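Bradyzoite pseudokinase 1 (Toxoplasma gondii, PDB 6M7Z) has a divergent protein kinase fold, is called a pseudokinase, and is probably related to a kinase that regulates membrane ultrastructure of the parasitophorous vacuole. Local coordinates at residues 14-18 and 85-89; 20-25 and 98-102. The contacts are given in a common frame with arbitrary orientation. Residues are numbered along the deposited sequence.

Interaction 1: 14-18 and 85-89; sequences FWSWM and LLDPK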
# COMPACT_ATOMS: atom_id res chain seq x y z
N PHE A 14 21.23 13.74 8.87
CA PHE A 14 21.99 12.56 8.48
C PHE A 14 22.21 11.66 9.71
O PHE A 14 21.94 10.45 9.67
CB PHE A 14 23.32 12.93 7.81
CG PHE A 14 24.20 11.74 7.54
CD1 PHE A 14 25.03 11.23 8.53
CD2 PHE A 14 24.15 11.07 6.32
CE1 PHE A 14 25.81 10.11 8.30
CE2 PHE A 14 24.93 9.95 6.09
CZ PHE A 14 25.75 9.47 7.09
N TRP A 15 22.72 12.26 10.80
CA TRP A 15 23.11 11.51 12.00
C TRP A 15 21.87 10.89 12.67
O TRP A 15 21.96 9.78 13.22
CB TRP A 15 23.90 12.41 12.97
CG TRP A 15 24.42 11.65 14.16
CD1 TRP A 15 25.57 10.92 14.21
CD2 TRP A 15 23.83 11.56 15.47
NE1 TRP A 15 25.74 10.39 15.46
CE2 TRP A 15 24.68 10.74 16.25
CE3 TRP A 15 22.66 12.07 16.07
CZ2 TRP A 15 24.41 10.45 17.59
CZ3 TRP A 15 22.40 11.77 17.39
CH2 TRP A 15 23.26 10.97 18.14
N SER A 16 20.73 11.58 12.60
CA SER A 16 19.46 11.03 13.11
C SER A 16 19.11 9.72 12.39
O SER A 16 18.77 8.75 13.06
CB SER A 16 18.31 12.01 12.96
OG SER A 16 18.66 13.29 13.40
N TRP A 17 19.19 9.72 11.04
CA TRP A 17 18.82 8.57 10.22
C TRP A 17 19.78 7.41 10.48
O TRP A 17 19.35 6.26 10.60
CB TRP A 17 18.79 8.93 8.73
CG TRP A 17 17.63 9.79 8.36
CD1 TRP A 17 17.66 11.06 7.88
CD2 TRP A 17 16.24 9.44 8.49
NE1 TRP A 17 16.38 11.53 7.69
CE2 TRP A 17 15.49 10.56 8.06
CE3 TRP A 17 15.56 8.31 8.92
CZ2 TRP A 17 14.10 10.57 8.06
CZ3 TRP A 17 14.18 8.31 8.93
CH2 TRP A 17 13.46 9.43 8.51
N MET A 18 21.08 7.74 10.57
CA MET A 18 22.08 6.73 10.82
C MET A 18 21.84 6.10 12.19
O MET A 18 21.91 4.86 12.35
CB MET A 18 23.50 7.32 10.77
CG MET A 18 24.58 6.26 10.85
SD MET A 18 24.52 5.13 9.44
CE MET A 18 25.55 3.77 10.02
N LEU A 85 25.41 3.71 3.20
CA LEU A 85 26.00 4.42 4.36
C LEU A 85 26.17 5.93 4.07
O LEU A 85 26.34 6.71 4.99
CB LEU A 85 27.34 3.77 4.72
CG LEU A 85 27.30 2.28 5.06
CD1 LEU A 85 28.72 1.71 5.06
CD2 LEU A 85 26.58 2.02 6.39
N LEU A 86 26.11 6.35 2.79
CA LEU A 86 26.11 7.78 2.42
C LEU A 86 24.71 8.40 2.51
O LEU A 86 24.59 9.61 2.57
CB LEU A 86 26.67 7.94 1.01
CG LEU A 86 28.09 7.40 0.81
CD1 LEU A 86 28.54 7.61 -0.63
CD2 LEU A 86 29.06 8.03 1.79
N ASP A 87 23.66 7.56 2.52
CA ASP A 87 22.28 8.00 2.56
C ASP A 87 21.41 6.97 3.29
O ASP A 87 20.61 6.24 2.70
CB ASP A 87 21.77 8.25 1.14
CG ASP A 87 20.33 8.73 1.10
OD1 ASP A 87 19.92 9.37 2.09
OD2 ASP A 87 19.64 8.43 0.09
N PRO A 88 21.50 6.89 4.64
CA PRO A 88 20.75 5.88 5.38
C PRO A 88 19.23 6.07 5.30
O PRO A 88 18.47 5.10 5.42
CB PRO A 88 21.25 6.07 6.82
CG PRO A 88 21.73 7.50 6.88
CD PRO A 88 22.31 7.76 5.50
N LYS A 89 18.79 7.31 5.04
CA LYS A 89 17.39 7.63 4.94
C LYS A 89 16.68 6.70 3.94
O LYS A 89 15.61 6.17 4.22
CB LYS A 89 17.20 9.09 4.54
CG LYS A 89 15.73 9.53 4.54
CD LYS A 89 15.46 10.93 4.08
CE LYS A 89 13.99 11.24 4.26
NZ LYS A 89 13.73 12.69 4.14
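Pro-88 lies at the middle of this contact. Its CA-to-CB bond points toward segment 14-18, and its ring meets three side chains. Phe-14 has chi1 in t, which swings its ring over to the proline. CG of Pro-88 lies over one face of that ring, and Phe-14 CE2 is 3.5 Å from Pro-88 CD. The ring edge faces two backbone carbonyls, with CZ of Phe-14 3.5 Å from O of Leu-85. Met-18, also t at chi1, turns to p at chi2. CE of Met-18 thereby reaches CD2 of Leu-85 at 4.2 Å. Trp-17 is m at chi1, and its CB is 3.8 Å from Pro-88 CG. Lys-89 is fully extended. CG of Lys-89 makes a CH-pi contact with the Trp-17 five-membered ring, 3.8 Å from its centroid. Tyr-96 packs edge-to-face with Trp-17. No hydrogen bond joins the segments. This is apolar packing of the N-terminal helix 14-23 on the start of helix 88-101, probably the alphaC helix of the kinase N-lobe.

Interaction 2: 20-25 and 98-102; sequences YLKELP and YREIL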
# COMPACT_ATOMS: atom_id res chain seq x y z
N TYR A 20 18.97 6.00 13.74
CA TYR A 20 17.74 5.23 13.68
C TYR A 20 17.98 3.86 13.03
O TYR A 20 17.40 2.87 13.45
CB TYR A 20 16.62 5.96 12.94
CG TYR A 20 15.28 5.35 13.25
CD1 TYR A 20 14.58 5.71 14.39
CD2 TYR A 20 14.73 4.38 12.43
CE1 TYR A 20 13.35 5.15 14.69
CE2 TYR A 20 13.49 3.84 12.69
CZ TYR A 20 12.80 4.21 13.84
OH TYR A 20 11.58 3.67 14.14
N LEU A 21 18.83 3.83 12.00
CA LEU A 21 19.18 2.58 11.35
C LEU A 21 19.76 1.59 12.38
O LEU A 21 19.36 0.43 12.41
CB LEU A 21 20.17 2.87 10.22
CG LEU A 21 20.83 1.65 9.58
CD1 LEU A 21 19.80 0.79 8.88
CD2 LEU A 21 21.91 2.10 8.61
N LYS A 22 20.65 2.09 13.25
CA LYS A 22 21.31 1.27 14.27
C LYS A 22 20.32 0.77 15.33
O LYS A 22 20.49 -0.30 15.87
CB LYS A 22 22.48 2.05 14.89
CG LYS A 22 23.70 2.12 13.97
CD LYS A 22 24.87 2.93 14.48
CE LYS A 22 26.18 2.49 13.86
NZ LYS A 22 27.13 3.62 13.66
N GLU A 23 19.25 1.53 15.58
CA GLU A 23 18.21 1.17 16.56
C GLU A 23 17.32 0.02 16.08
O GLU A 23 16.60 -0.54 16.89
CB GLU A 23 17.35 2.40 16.89
CG GLU A 23 18.02 3.33 17.90
CD GLU A 23 17.18 4.42 18.53
OE1 GLU A 23 16.21 4.87 17.90
OE2 GLU A 23 17.51 4.81 19.66
N LEU A 24 17.28 -0.28 14.78
CA LEU A 24 16.42 -1.37 14.26
C LEU A 24 16.95 -2.71 14.76
O LEU A 24 18.15 -2.94 14.74
CB LEU A 24 16.41 -1.39 12.74
CG LEU A 24 15.61 -0.30 12.05
CD1 LEU A 24 15.75 -0.43 10.54
CD2 LEU A 24 14.15 -0.34 12.51
N PRO A 25 16.06 -3.64 15.17
CA PRO A 25 16.49 -4.95 15.66
C PRO A 25 17.10 -5.85 14.57
O PRO A 25 16.73 -5.74 13.40
CB PRO A 25 15.21 -5.57 16.22
CG PRO A 25 14.09 -4.88 15.47
CD PRO A 25 14.60 -3.48 15.22
N TYR A 98 6.48 3.24 9.63
CA TYR A 98 5.68 2.17 10.22
C TYR A 98 5.82 2.17 11.75
O TYR A 98 4.82 1.93 12.43
CB TYR A 98 6.02 0.80 9.62
CG TYR A 98 5.22 0.49 8.38
CD1 TYR A 98 3.88 0.16 8.47
CD2 TYR A 98 5.78 0.56 7.11
CE1 TYR A 98 3.12 -0.13 7.35
CE2 TYR A 98 5.03 0.27 5.98
CZ TYR A 98 3.69 -0.08 6.09
OH TYR A 98 2.95 -0.36 4.98
N ARG A 99 7.02 2.47 12.26
CA ARG A 99 7.30 2.34 13.71
C ARG A 99 6.91 3.61 14.49
O ARG A 99 6.53 3.49 15.65
CB ARG A 99 8.79 2.05 13.92
CG ARG A 99 9.21 0.66 13.46
CD ARG A 99 10.72 0.54 13.32
NE ARG A 99 11.38 0.38 14.60
CZ ARG A 99 11.49 -0.77 15.26
NH1 ARG A 99 10.92 -1.88 14.80
NH2 ARG A 99 12.17 -0.81 16.39
N GLU A 100 7.01 4.79 13.87
CA GLU A 100 6.92 6.05 14.60
C GLU A 100 5.71 6.90 14.18
O GLU A 100 5.36 7.80 14.92
CB GLU A 100 8.17 6.90 14.39
CG GLU A 100 9.47 6.18 14.65
CD GLU A 100 9.65 5.58 16.04
OE1 GLU A 100 9.09 6.13 17.01
OE2 GLU A 100 10.37 4.56 16.16
N ILE A 101 5.09 6.66 13.03
CA ILE A 101 4.12 7.63 12.49
C ILE A 101 2.75 7.00 12.19
O ILE A 101 1.72 7.60 12.47
CB ILE A 101 4.72 8.34 11.27
CG1 ILE A 101 5.96 9.12 11.70
CG2 ILE A 101 3.67 9.22 10.58
CD1 ILE A 101 6.34 10.27 10.78
N LEU A 102 2.73 5.80 11.61
CA LEU A 102 1.49 5.14 11.28
C LEU A 102 1.00 4.39 12.51
O LEU A 102 1.78 3.72 13.19
CB LEU A 102 1.72 4.20 10.09
CG LEU A 102 2.28 4.86 8.83
CD1 LEU A 102 2.68 3.79 7.82
CD2 LEU A 102 1.26 5.85 8.24
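The hydroxyl of Tyr-20 is the polar centre here. It donates a short hydrogen bond to Glu-100, with OH of Tyr-20 2.5 Å from OE2 of Glu-100. It also accepts a weak one from Arg-99, where NE of Arg-99 lies 3.3 Å from Tyr-20 OH and the angle is only 126°. The stronger partner of Arg-99 lies elsewhere: its NH1 forms a salt bridge with Glu-115 on strand 114-117. NH2 of Arg-99 approaches carbon, 3.8 Å from CD of Pro-25. Leu-24 covers one face of the guanidinium, with its CD2 3.5 Å from NE of Arg-99. In fold terms, the C-terminal part of helix 88-101, probably the alphaC helix of a kinase N-lobe, is tied here to the end of the N-terminal helix 14-23, which is apparently additional to the canonical N-lobe. Within segment 20-25, N of Leu-24 is bonded to O of Leu-21 at 3.2 Å. Carbonyls at this helix end find a donor in Arg-117, whose NH2 bonds O of Lys-22 and, weakly, O of Leu-24, while its NE weakly bonds O of Leu-21. OH of Tyr-98 is hydrogen-bonded to O of Leu-110.

Overall arrangement
Both interactions join helix 14-23 to helix 88-101. Along the chain the segments alternate: 14-18, 20-25, 85-89, 98-102. The earlier parts of the two helices meet in interaction 1, the later parts in interaction 2. The contact centres are about 13 Å apart. The nearest CA pairs lie 5.6 Å apart at Trp-17 and Lys-89 but 9.9 Å at Leu-24 and Arg-99. The helices thus diverge toward the end of helix 88-101, where long polar side chains span the gap. Tyr-96 bridges the two contacts, meeting both Trp-17 and Tyr-20. The intervening chain includes strands 50-54 and 76-82 of the four-stranded sheet. Helix 14-23 lies against the probable alphaC helix of the N-lobe.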